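Local coordinates for epidermin biosynthesis protein EpiD (Staphylococcus aureus, PDB 3QJG) that binds flavin mononucleotide and probably catalyses the oxidative decarboxylation of the C-terminal cysteine of the epidermin precursor peptide, at residues 109-121 with 136-148. Numbering follows the deposited sequence.
Sequences AFEKLSIFPNMNL and LKDYGVSIYPANI. With FMN (flavin mononucleotide), chain M.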
# COMPACT_ATOMS: atom_id res chain seq x y z
N ALA A 109 14.73 -35.79 9.69
CA ALA A 109 14.83 -36.90 8.73
C ALA A 109 16.25 -37.19 8.26
O ALA A 109 16.48 -37.48 7.09
CB ALA A 109 13.95 -36.60 7.59
N PHE A 110 17.22 -37.09 9.19
CA PHE A 110 18.62 -37.32 8.88
C PHE A 110 18.91 -38.64 8.15
O PHE A 110 19.71 -38.66 7.22
CB PHE A 110 19.40 -37.37 10.19
CG PHE A 110 19.92 -36.08 10.66
CD1 PHE A 110 19.35 -34.91 10.30
CD2 PHE A 110 21.03 -36.04 11.56
CE1 PHE A 110 19.82 -33.71 10.71
CE2 PHE A 110 21.49 -34.83 11.99
CZ PHE A 110 20.93 -33.67 11.59
N GLU A 111 18.24 -39.70 8.59
CA GLU A 111 18.31 -41.04 8.01
C GLU A 111 17.86 -41.06 6.55
O GLU A 111 18.15 -42.04 5.84
CB GLU A 111 17.49 -42.06 8.85
CG GLU A 111 15.97 -42.15 8.51
CD GLU A 111 15.11 -41.01 9.13
OE1 GLU A 111 15.64 -40.21 9.95
OE2 GLU A 111 13.89 -40.93 8.79
N LYS A 112 17.21 -39.98 6.08
CA LYS A 112 16.78 -39.93 4.69
C LYS A 112 17.52 -38.92 3.85
O LYS A 112 17.13 -38.69 2.72
CB LYS A 112 15.31 -39.54 4.60
CG LYS A 112 14.37 -40.31 5.46
CD LYS A 112 12.94 -39.75 5.24
CE LYS A 112 11.92 -40.75 5.63
NZ LYS A 112 10.63 -40.12 5.50
N LEU A 113 18.58 -38.32 4.39
CA LEU A 113 19.06 -37.06 3.89
C LEU A 113 20.42 -37.10 3.26
O LEU A 113 21.38 -37.64 3.85
CB LEU A 113 19.05 -36.06 5.05
CG LEU A 113 19.54 -34.63 4.76
CD1 LEU A 113 18.32 -33.99 4.08
CD2 LEU A 113 19.97 -33.99 6.09
N SER A 114 20.50 -36.50 2.07
CA SER A 114 21.71 -36.46 1.24
C SER A 114 21.96 -35.01 0.94
O SER A 114 21.05 -34.32 0.51
CB SER A 114 21.50 -37.17 -0.10
OG SER A 114 21.38 -38.56 0.05
N ILE A 115 23.22 -34.59 1.11
CA ILE A 115 23.64 -33.21 0.89
C ILE A 115 24.64 -33.19 -0.28
O ILE A 115 25.56 -34.00 -0.33
CB ILE A 115 24.28 -32.64 2.19
CG1 ILE A 115 23.21 -32.58 3.30
CG2 ILE A 115 24.86 -31.27 1.92
CD1 ILE A 115 23.72 -32.21 4.73
N PHE A 116 24.38 -32.31 -1.26
CA PHE A 116 25.25 -32.02 -2.39
C PHE A 116 25.80 -30.61 -2.25
O PHE A 116 25.20 -29.65 -2.71
CB PHE A 116 24.45 -32.15 -3.67
CG PHE A 116 23.93 -33.51 -3.90
CD1 PHE A 116 24.65 -34.44 -4.64
CD2 PHE A 116 22.71 -33.90 -3.37
CE1 PHE A 116 24.15 -35.72 -4.85
CE2 PHE A 116 22.16 -35.19 -3.63
CZ PHE A 116 22.88 -36.09 -4.35
N PRO A 117 26.94 -30.48 -1.55
CA PRO A 117 27.52 -29.20 -1.26
C PRO A 117 27.90 -28.38 -2.49
O PRO A 117 28.31 -28.93 -3.55
CB PRO A 117 28.81 -29.54 -0.50
CG PRO A 117 28.79 -30.99 -0.18
CD PRO A 117 27.70 -31.62 -1.00
N ASN A 118 27.80 -27.06 -2.34
CA ASN A 118 27.97 -26.14 -3.47
C ASN A 118 28.38 -24.78 -2.96
O ASN A 118 27.59 -24.07 -2.36
CB ASN A 118 26.66 -26.08 -4.25
CG ASN A 118 26.84 -25.45 -5.65
OD1 ASN A 118 26.87 -26.17 -6.65
ND2 ASN A 118 26.95 -24.10 -5.71
N MET A 119 29.66 -24.44 -3.11
CA MET A 119 30.13 -23.24 -2.47
C MET A 119 31.56 -22.94 -2.83
O MET A 119 32.29 -23.83 -3.25
CB MET A 119 30.00 -23.41 -0.97
CG MET A 119 30.92 -24.51 -0.41
SD MET A 119 30.65 -24.84 1.34
CE MET A 119 29.18 -25.78 1.26
N ASN A 120 31.95 -21.68 -2.69
CA ASN A 120 33.35 -21.31 -2.89
C ASN A 120 34.25 -22.18 -2.06
O ASN A 120 33.93 -22.52 -0.93
CB ASN A 120 33.57 -19.85 -2.49
CG ASN A 120 34.93 -19.37 -2.86
OD1 ASN A 120 35.82 -19.36 -2.02
ND2 ASN A 120 35.10 -19.00 -4.12
N LEU A 121 35.38 -22.58 -2.62
CA LEU A 121 36.37 -23.36 -1.86
C LEU A 121 36.72 -22.80 -0.46
O LEU A 121 36.96 -23.57 0.46
CB LEU A 121 37.66 -23.45 -2.66
CG LEU A 121 38.73 -24.37 -2.11
CD1 LEU A 121 38.14 -25.74 -1.93
CD2 LEU A 121 39.87 -24.38 -3.12
N LEU A 136 27.99 -34.44 10.49
CA LEU A 136 26.81 -34.90 9.72
C LEU A 136 27.01 -36.37 9.29
O LEU A 136 26.09 -37.22 9.45
CB LEU A 136 26.54 -33.94 8.58
CG LEU A 136 25.88 -32.61 8.96
CD1 LEU A 136 25.81 -31.67 7.69
CD2 LEU A 136 24.41 -32.78 9.54
N LYS A 137 28.22 -36.71 8.84
CA LYS A 137 28.57 -38.12 8.49
C LYS A 137 28.43 -39.00 9.70
O LYS A 137 27.75 -40.01 9.64
CB LYS A 137 29.98 -38.27 7.92
CG LYS A 137 30.20 -37.51 6.63
CD LYS A 137 31.63 -37.55 6.11
CE LYS A 137 31.70 -36.96 4.71
NZ LYS A 137 33.12 -36.69 4.34
N ASP A 138 29.05 -38.62 10.82
CA ASP A 138 28.84 -39.34 12.09
C ASP A 138 27.34 -39.66 12.38
O ASP A 138 27.01 -40.72 12.88
CB ASP A 138 29.41 -38.57 13.29
CG ASP A 138 30.92 -38.47 13.30
OD1 ASP A 138 31.62 -39.01 12.42
OD2 ASP A 138 31.43 -37.81 14.23
N TYR A 139 26.44 -38.75 12.08
CA TYR A 139 25.06 -38.93 12.43
C TYR A 139 24.25 -39.52 11.34
O TYR A 139 23.01 -39.55 11.41
CB TYR A 139 24.41 -37.60 12.74
CG TYR A 139 25.09 -36.74 13.77
CD1 TYR A 139 25.58 -37.26 14.94
CD2 TYR A 139 25.11 -35.38 13.59
CE1 TYR A 139 26.16 -36.41 15.89
CE2 TYR A 139 25.66 -34.55 14.50
CZ TYR A 139 26.16 -35.05 15.64
OH TYR A 139 26.67 -34.12 16.47
N GLY A 140 24.93 -39.94 10.29
CA GLY A 140 24.35 -40.78 9.29
C GLY A 140 23.75 -40.04 8.14
O GLY A 140 22.96 -40.63 7.39
N VAL A 141 24.08 -38.74 7.99
CA VAL A 141 23.68 -38.01 6.76
C VAL A 141 24.65 -38.38 5.64
O VAL A 141 25.87 -38.39 5.81
CB VAL A 141 23.62 -36.44 7.02
CG1 VAL A 141 23.19 -35.67 5.77
CG2 VAL A 141 22.70 -36.13 8.21
N SER A 142 24.13 -38.66 4.45
CA SER A 142 25.01 -38.85 3.29
C SER A 142 25.51 -37.51 2.66
O SER A 142 24.70 -36.65 2.30
CB SER A 142 24.26 -39.65 2.22
OG SER A 142 23.64 -40.78 2.80
N ILE A 143 26.82 -37.35 2.51
CA ILE A 143 27.44 -36.16 1.90
C ILE A 143 28.07 -36.58 0.57
O ILE A 143 28.90 -37.45 0.55
CB ILE A 143 28.54 -35.60 2.78
CG1 ILE A 143 28.02 -35.47 4.22
CG2 ILE A 143 29.17 -34.30 2.15
CD1 ILE A 143 26.76 -34.53 4.37
N TYR A 144 27.61 -36.01 -0.53
CA TYR A 144 28.16 -36.30 -1.83
C TYR A 144 29.65 -35.92 -1.80
O TYR A 144 30.00 -34.87 -1.27
CB TYR A 144 27.42 -35.57 -2.95
CG TYR A 144 27.92 -35.99 -4.31
CD1 TYR A 144 28.91 -35.27 -4.97
CD2 TYR A 144 27.42 -37.12 -4.92
CE1 TYR A 144 29.40 -35.70 -6.21
CE2 TYR A 144 27.91 -37.57 -6.14
CZ TYR A 144 28.89 -36.87 -6.78
OH TYR A 144 29.30 -37.36 -7.99
N PRO A 145 30.54 -36.80 -2.32
CA PRO A 145 31.95 -36.52 -2.34
C PRO A 145 32.19 -35.52 -3.48
O PRO A 145 32.65 -35.87 -4.58
CB PRO A 145 32.57 -37.89 -2.61
CG PRO A 145 31.58 -38.52 -3.52
CD PRO A 145 30.26 -38.13 -2.91
N ALA A 146 31.89 -34.27 -3.18
CA ALA A 146 31.86 -33.24 -4.18
C ALA A 146 33.22 -32.97 -4.82
O ALA A 146 34.31 -32.94 -4.16
CB ALA A 146 31.31 -31.98 -3.60
N ASN A 147 33.08 -32.83 -6.13
CA ASN A 147 34.06 -32.38 -7.08
C ASN A 147 34.52 -30.91 -6.87
O ASN A 147 33.68 -29.99 -6.99
CB ASN A 147 33.44 -32.55 -8.52
CG ASN A 147 31.82 -32.61 -8.54
OD1 ASN A 147 31.13 -32.35 -7.53
ND2 ASN A 147 31.27 -32.93 -9.72
N ILE A 148 35.82 -30.70 -6.55
CA ILE A 148 36.45 -29.34 -6.58
C ILE A 148 36.84 -28.91 -8.01
O ILE A 148 37.64 -29.60 -8.67
CB ILE A 148 37.80 -29.25 -5.77
CG1 ILE A 148 37.61 -29.46 -4.28
CG2 ILE A 148 38.41 -27.88 -5.93
CD1 ILE A 148 38.92 -29.31 -3.50
N1 FMN M . 26.43 -19.59 -0.66
C2 FMN M . 26.85 -20.90 -0.76
O2 FMN M . 27.10 -21.52 0.26
N3 FMN M . 27.02 -21.48 -1.97
C4 FMN M . 26.78 -20.79 -3.12
O4 FMN M . 26.98 -21.39 -4.15
C4A FMN M . 26.37 -19.47 -3.07
N5 FMN M . 26.10 -18.73 -4.21
C5A FMN M . 25.63 -17.46 -4.09
C6 FMN M . 25.42 -16.70 -5.24
C7 FMN M . 24.95 -15.41 -5.13
C7M FMN M . 24.66 -14.57 -6.34
C8 FMN M . 24.72 -14.87 -3.86
C8M FMN M . 24.27 -13.44 -3.66
C9 FMN M . 24.99 -15.60 -2.72
C9A FMN M . 25.45 -16.90 -2.82
N10 FMN M . 25.74 -17.62 -1.67
C10 FMN M . 26.18 -18.89 -1.81
C1' FMN M . 25.56 -17.09 -0.27
C2' FMN M . 24.29 -17.65 0.37
O2' FMN M . 23.17 -17.45 -0.51
C3' FMN M . 24.17 -17.01 1.70
O3' FMN M . 25.25 -17.40 2.58
C4' FMN M . 22.82 -17.33 2.34
O4' FMN M . 22.78 -16.83 3.67
C5' FMN M . 22.57 -18.79 2.49
O5' FMN M . 21.21 -18.91 2.88
P FMN M . 20.44 -20.32 2.78
O1P FMN M . 19.29 -20.24 3.74
O2P FMN M . 21.39 -21.41 3.14
O3P FMN M . 19.74 -20.61 1.52
O HOH W 1 21.45 -40.49 4.34
O HOH W 2 22.68 -40.93 -0.29
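Val141 CG2 sits over one face of the Phe110 ring in a CH-pi contact, 3.9 Å from its centroid, while Tyr139 CB meets the edge at Phe110 CD2. Leu136 CD2 reaches CZ of the same ring obliquely, and Asn126 of a neighbouring subunit also packs on Phe110. The rings of Phe116 and Tyr144 are near parallel (29°) but slid apart with little overlap; the close touch is Phe116 CD1 against Tyr144 CB at 3.4 Å. Pro145 CD lies over the rim of one face of the Tyr144 ring, and Phe174 meets that ring edge-to-face. With CG1 anti to its backbone N (chi1 -179°), Val141 sends this methyl to Leu113 CD2 and Ile115 CD1, leaving CG2 for Phe110. In this flavoprotein fold, helix 127-138 is the crossover of a beta-alpha-beta unit joining parallel strands 113-120 and 142-143; a Schellman motif with Gly140 as C-prime ends it. The strands pair through Ser142 N to Leu113 O, Ile115 N to Ser142 O (2.8 Å) and Tyr144 N to Ile115 O, the last nearly straight at 175°. Ile143 CD1 lies against Ile115 CB (3.8 Å) on one sheet face; on the other, a water links Ser114 OG to Ser142 OG, weakly to the latter. Past the pairing, Asn118 O accepts a hydrogen bond from flavin N3 at 2.7 Å. Asn118 ND2 donates one to flavin O4 at 3.1 Å, so the pair grips the pyrimidine edge.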